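Local coordinates for protein luciferase-like monooxygenase (PDB 7BIP) that probably acts as a luciferase-like monooxygenase in the biosynthesis of the aromatic polyketide rishirilide, at residues A[138-146]-A[158-169]. Numbering follows the deposited sequence.
Sequences RRLWAEEDV and VTMLPRTWQRPH. With CA (calcium ion), chain C.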
loop_
_atom_site.group_PDB
_atom_site.type_symbol
_atom_site.label_atom_id
_atom_site.label_comp_id
_atom_site.label_asym_id
_atom_site.label_seq_id
_atom_site.Cartn_x
_atom_site.Cartn_y
_atom_site.Cartn_z
ATOM N N ARG A 138 17.855 2.426 2.277
ATOM C CA ARG A 138 18.600 3.487 1.608
ATOM C C ARG A 138 19.482 2.926 0.501
ATOM O O ARG A 138 19.534 3.490 -0.601
ATOM C CB ARG A 138 19.450 4.268 2.613
ATOM C CG ARG A 138 20.180 5.457 1.984
ATOM C CD ARG A 138 21.343 5.977 2.865
ATOM N NE ARG A 138 22.491 5.069 2.876
ATOM C CZ ARG A 138 23.340 4.912 1.861
ATOM N NH1 ARG A 138 23.194 5.621 0.746
ATOM N NH2 ARG A 138 24.340 4.048 1.956
ATOM N N ARG A 139 20.167 1.808 0.769
ATOM C CA ARG A 139 21.035 1.214 -0.241
ATOM C C ARG A 139 20.237 0.686 -1.421
ATOM O O ARG A 139 20.667 0.834 -2.570
ATOM C CB ARG A 139 21.873 0.090 0.366
ATOM C CG ARG A 139 22.990 0.622 1.179
ATOM C CD ARG A 139 24.096 -0.382 1.359
ATOM N NE ARG A 139 24.846 0.033 2.521
ATOM C CZ ARG A 139 25.822 -0.658 3.083
ATOM N NH1 ARG A 139 26.201 -1.831 2.575
ATOM N NH2 ARG A 139 26.413 -0.153 4.160
ATOM N N LEU A 140 19.098 0.025 -1.154
ATOM C CA LEU A 140 18.259 -0.465 -2.246
ATOM C C LEU A 140 17.780 0.673 -3.136
ATOM O O LEU A 140 17.612 0.485 -4.348
ATOM C CB LEU A 140 17.073 -1.252 -1.685
ATOM C CG LEU A 140 17.479 -2.637 -1.143
ATOM C CD1 LEU A 140 16.407 -3.192 -0.213
ATOM C CD2 LEU A 140 17.757 -3.603 -2.295
ATOM N N TRP A 141 17.568 1.864 -2.567
ATOM C CA TRP A 141 17.168 3.009 -3.377
ATOM C C TRP A 141 18.346 3.633 -4.115
ATOM O O TRP A 141 18.207 4.047 -5.273
ATOM C CB TRP A 141 16.543 4.088 -2.499
ATOM C CG TRP A 141 15.188 3.823 -1.938
ATOM C CD1 TRP A 141 14.231 2.968 -2.408
ATOM C CD2 TRP A 141 14.631 4.476 -0.799
ATOM N NE1 TRP A 141 13.108 3.042 -1.608
ATOM C CE2 TRP A 141 13.329 3.966 -0.618
ATOM C CE3 TRP A 141 15.115 5.433 0.098
ATOM C CZ2 TRP A 141 12.498 4.393 0.414
ATOM C CZ3 TRP A 141 14.284 5.864 1.127
ATOM C CH2 TRP A 141 12.997 5.339 1.280
ATOM N N ALA A 142 19.497 3.749 -3.448
ATOM C CA ALA A 142 20.591 4.566 -3.951
ATOM C C ALA A 142 21.530 3.816 -4.880
ATOM O O ALA A 142 22.240 4.461 -5.665
ATOM C CB ALA A 142 21.416 5.123 -2.784
ATOM N N GLU A 143 21.558 2.488 -4.804
ATOM C CA GLU A 143 22.589 1.687 -5.452
ATOM C C GLU A 143 21.966 0.535 -6.237
ATOM O O GLU A 143 20.781 0.221 -6.107
ATOM C CB GLU A 143 23.588 1.109 -4.429
ATOM C CG GLU A 143 24.210 2.128 -3.475
ATOM C CD GLU A 143 25.134 3.106 -4.169
ATOM O OE1 GLU A 143 25.294 4.236 -3.656
ATOM O OE2 GLU A 143 25.704 2.748 -5.224
ATOM N N GLU A 144 22.810 -0.100 -7.046
ATOM C CA GLU A 144 22.457 -1.266 -7.837
ATOM C C GLU A 144 23.454 -2.373 -7.531
ATOM O O GLU A 144 24.528 -2.120 -6.980
ATOM C CB GLU A 144 22.454 -0.944 -9.334
ATOM C CG GLU A 144 21.514 0.192 -9.695
ATOM C CD GLU A 144 22.168 1.567 -9.647
ATOM O OE1 GLU A 144 23.403 1.673 -9.848
ATOM O OE2 GLU A 144 21.430 2.548 -9.416
ATOM N N ASP A 145 23.100 -3.604 -7.908
ATOM C CA ASP A 145 23.910 -4.786 -7.569
ATOM C C ASP A 145 24.192 -4.823 -6.069
ATOM O O ASP A 145 25.309 -5.101 -5.621
ATOM C CB ASP A 145 25.225 -4.821 -8.361
ATOM C CG ASP A 145 25.089 -5.498 -9.715
ATOM O OD1 ASP A 145 24.107 -6.236 -9.933
ATOM O OD2 ASP A 145 25.987 -5.296 -10.563
ATOM N N VAL A 146 23.172 -4.491 -5.281
ATOM C CA VAL A 146 23.350 -4.359 -3.844
ATOM C C VAL A 146 23.583 -5.730 -3.227
ATOM O O VAL A 146 22.784 -6.657 -3.412
ATOM C CB VAL A 146 22.124 -3.679 -3.217
ATOM C CG1 VAL A 146 22.239 -3.652 -1.682
ATOM C CG2 VAL A 146 21.978 -2.264 -3.773
ATOM N N VAL A 158 21.303 -7.599 -6.037
ATOM C CA VAL A 158 19.982 -7.344 -6.598
ATOM C C VAL A 158 19.870 -5.851 -6.865
ATOM O O VAL A 158 20.589 -5.039 -6.283
ATOM C CB VAL A 158 18.826 -7.797 -5.674
ATOM C CG1 VAL A 158 18.750 -9.320 -5.610
ATOM C CG2 VAL A 158 18.969 -7.157 -4.283
ATOM N N THR A 159 18.951 -5.490 -7.758
ATOM C CA THR A 159 18.597 -4.094 -7.981
ATOM C C THR A 159 17.089 -3.961 -7.842
ATOM O O THR A 159 16.333 -4.602 -8.583
ATOM C CB THR A 159 19.058 -3.593 -9.353
ATOM O OG1 THR A 159 20.463 -3.813 -9.502
ATOM C CG2 THR A 159 18.764 -2.100 -9.479
ATOM N N MET A 160 16.657 -3.156 -6.877
ATOM C CA MET A 160 15.241 -3.015 -6.565
ATOM C C MET A 160 14.541 -2.133 -7.589
ATOM O O MET A 160 15.000 -1.029 -7.893
ATOM C CB MET A 160 15.068 -2.423 -5.164
ATOM C CG MET A 160 13.617 -2.134 -4.769
ATOM S SD MET A 160 12.535 -3.597 -4.783
ATOM C CE MET A 160 13.494 -4.740 -3.821
ATOM N N LEU A 161 13.431 -2.627 -8.118
ATOM C CA LEU A 161 12.536 -1.861 -8.960
ATOM C C LEU A 161 11.237 -1.607 -8.211
ATOM O O LEU A 161 10.906 -2.330 -7.263
ATOM C CB LEU A 161 12.237 -2.610 -10.270
ATOM C CG LEU A 161 13.426 -2.803 -11.215
ATOM C CD1 LEU A 161 12.987 -3.689 -12.378
ATOM C CD2 LEU A 161 13.967 -1.473 -11.724
ATOM N N PRO A 162 10.498 -0.556 -8.567
ATOM C CA PRO A 162 10.926 0.500 -9.483
ATOM C C PRO A 162 12.005 1.351 -8.826
ATOM O O PRO A 162 12.104 1.398 -7.593
ATOM C CB PRO A 162 9.648 1.305 -9.706
ATOM C CG PRO A 162 8.887 1.152 -8.371
ATOM C CD PRO A 162 9.209 -0.251 -7.910
ATOM N N ARG A 163 12.847 1.988 -9.625
ATOM C CA ARG A 163 13.716 2.995 -9.048
ATOM C C ARG A 163 12.869 4.158 -8.553
ATOM O O ARG A 163 11.763 4.390 -9.039
ATOM C CB ARG A 163 14.745 3.464 -10.069
ATOM C CG ARG A 163 15.445 2.305 -10.801
ATOM C CD ARG A 163 16.152 1.341 -9.848
ATOM N NE ARG A 163 17.383 1.905 -9.299
ATOM C CZ ARG A 163 17.898 1.565 -8.122
ATOM N NH1 ARG A 163 19.028 2.118 -7.691
ATOM N NH2 ARG A 163 17.272 0.678 -7.366
ATOM N N THR A 164 13.382 4.883 -7.562
ATOM C CA THR A 164 12.591 5.991 -7.038
ATOM C C THR A 164 12.495 7.136 -8.054
ATOM O O THR A 164 13.270 7.242 -9.015
ATOM C CB THR A 164 13.178 6.506 -5.719
ATOM O OG1 THR A 164 14.522 6.951 -5.931
ATOM C CG2 THR A 164 13.180 5.394 -4.667
ATOM N N TRP A 165 11.491 7.984 -7.842
ATOM C CA TRP A 165 11.341 9.201 -8.626
ATOM C C TRP A 165 12.361 10.241 -8.187
ATOM O O TRP A 165 13.088 10.812 -9.014
ATOM C CB TRP A 165 9.914 9.719 -8.445
ATOM C CG TRP A 165 9.590 11.042 -9.088
ATOM C CD1 TRP A 165 10.103 12.275 -8.761
ATOM C CD2 TRP A 165 8.636 11.271 -10.129
ATOM N NE1 TRP A 165 9.533 13.241 -9.548
ATOM C CE2 TRP A 165 8.627 12.651 -10.393
ATOM C CE3 TRP A 165 7.788 10.437 -10.863
ATOM C CZ2 TRP A 165 7.807 13.222 -11.376
ATOM C CZ3 TRP A 165 6.977 10.994 -11.834
ATOM C CH2 TRP A 165 6.986 12.377 -12.079
ATOM N N GLN A 166 12.445 10.480 -6.885
ATOM C CA GLN A 166 13.356 11.487 -6.357
ATOM C C GLN A 166 14.798 10.991 -6.381
ATOM O O GLN A 166 15.067 9.793 -6.331
ATOM C CB GLN A 166 12.957 11.860 -4.929
ATOM C CG GLN A 166 11.585 12.512 -4.855
ATOM C CD GLN A 166 11.179 12.812 -3.433
ATOM O OE1 GLN A 166 11.645 13.788 -2.841
ATOM N NE2 GLN A 166 10.316 11.976 -2.872
ATOM N N ARG A 167 15.731 11.937 -6.426
ATOM C CA ARG A 167 17.143 11.613 -6.530
ATOM C C ARG A 167 17.912 12.229 -5.368
ATOM O O ARG A 167 17.819 13.443 -5.148
ATOM C CB ARG A 167 17.705 12.122 -7.854
ATOM C CG ARG A 167 17.043 11.472 -9.053
ATOM C CD ARG A 167 17.535 12.109 -10.334
ATOM N NE ARG A 167 16.683 11.802 -11.477
ATOM C CZ ARG A 167 16.697 12.514 -12.600
ATOM N NH1 ARG A 167 17.517 13.555 -12.709
ATOM N NH2 ARG A 167 15.902 12.185 -13.607
ATOM N N PRO A 168 18.672 11.435 -4.602
ATOM C CA PRO A 168 18.899 10.005 -4.839
ATOM C C PRO A 168 17.730 9.105 -4.451
ATOM O O PRO A 168 17.675 7.958 -4.876
ATOM C CB PRO A 168 20.121 9.697 -3.961
ATOM C CG PRO A 168 20.047 10.705 -2.853
ATOM C CD PRO A 168 19.467 11.950 -3.468
ATOM N N HIS A 169 16.803 9.648 -3.665
ATOM C CA HIS A 169 15.681 8.915 -3.095
ATOM C C HIS A 169 14.879 9.895 -2.249
ATOM O O HIS A 169 15.323 11.034 -2.048
ATOM C CB HIS A 169 16.171 7.712 -2.272
ATOM C CG HIS A 169 17.228 8.042 -1.265
ATOM N ND1 HIS A 169 16.965 8.757 -0.119
ATOM C CD2 HIS A 169 18.547 7.730 -1.220
ATOM C CE1 HIS A 169 18.080 8.894 0.580
ATOM N NE2 HIS A 169 19.052 8.272 -0.063
HETATM CA CA CA C . 23.272 4.078 -10.065
HETATM O O HOH W 1 21.736 8.185 0.320
HETATM O O HOH W 2 18.721 -1.736 -5.539
HETATM O O HOH W 3 15.765 3.804 -6.554
HETATM O O HOH W 4 23.847 4.557 -7.815
HETATM O O HOH W 5 21.732 -6.342 -9.581
HETATM O O HOH W 6 25.576 3.563 -10.538
#
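Bends at chi2 (-58°) and chi3 (-74°) fold the R163 chain back so that its guanidinium meets the C-terminal end of helix 126-142, where E144, itself bent at chi2 (90°), turns its carboxylate to the same group. R163 NH2 donates to L140 O at 3.0 Å, nearly in line with the carbonyl, and also to M160 O of its own loop. R163 NH1 makes weaker, more bent bonds to E143 O and, as part of a salt bridge, to E144 OE2 (3.0 Å). T159 CG2 lies over one guanidinium face and a water over the other. Both E144 carboxylate oxygens also bind a calcium ion, OE1 at 2.4 Å. With an alanine at R163, the carbonyls of L140 and E143 would probably lose their guanidinium donor and E144 one of its two positive partners. T164 CG2 sits over the five-membered ring of W141, a CH-pi contact 3.8 Å from its centroid, while H169 CB approaches W141 CE3 obliquely at 3.5 Å. Beyond the helix, D145 N donates almost straight to T159 OG1 (3.1 Å), and V146 pairs with V158 through two backbone bonds. D145 and V146 both face V158, a G1 beta bulge opening the beta hairpin inserted between helix 126-142 and strand 171-175 of the TIM barrel.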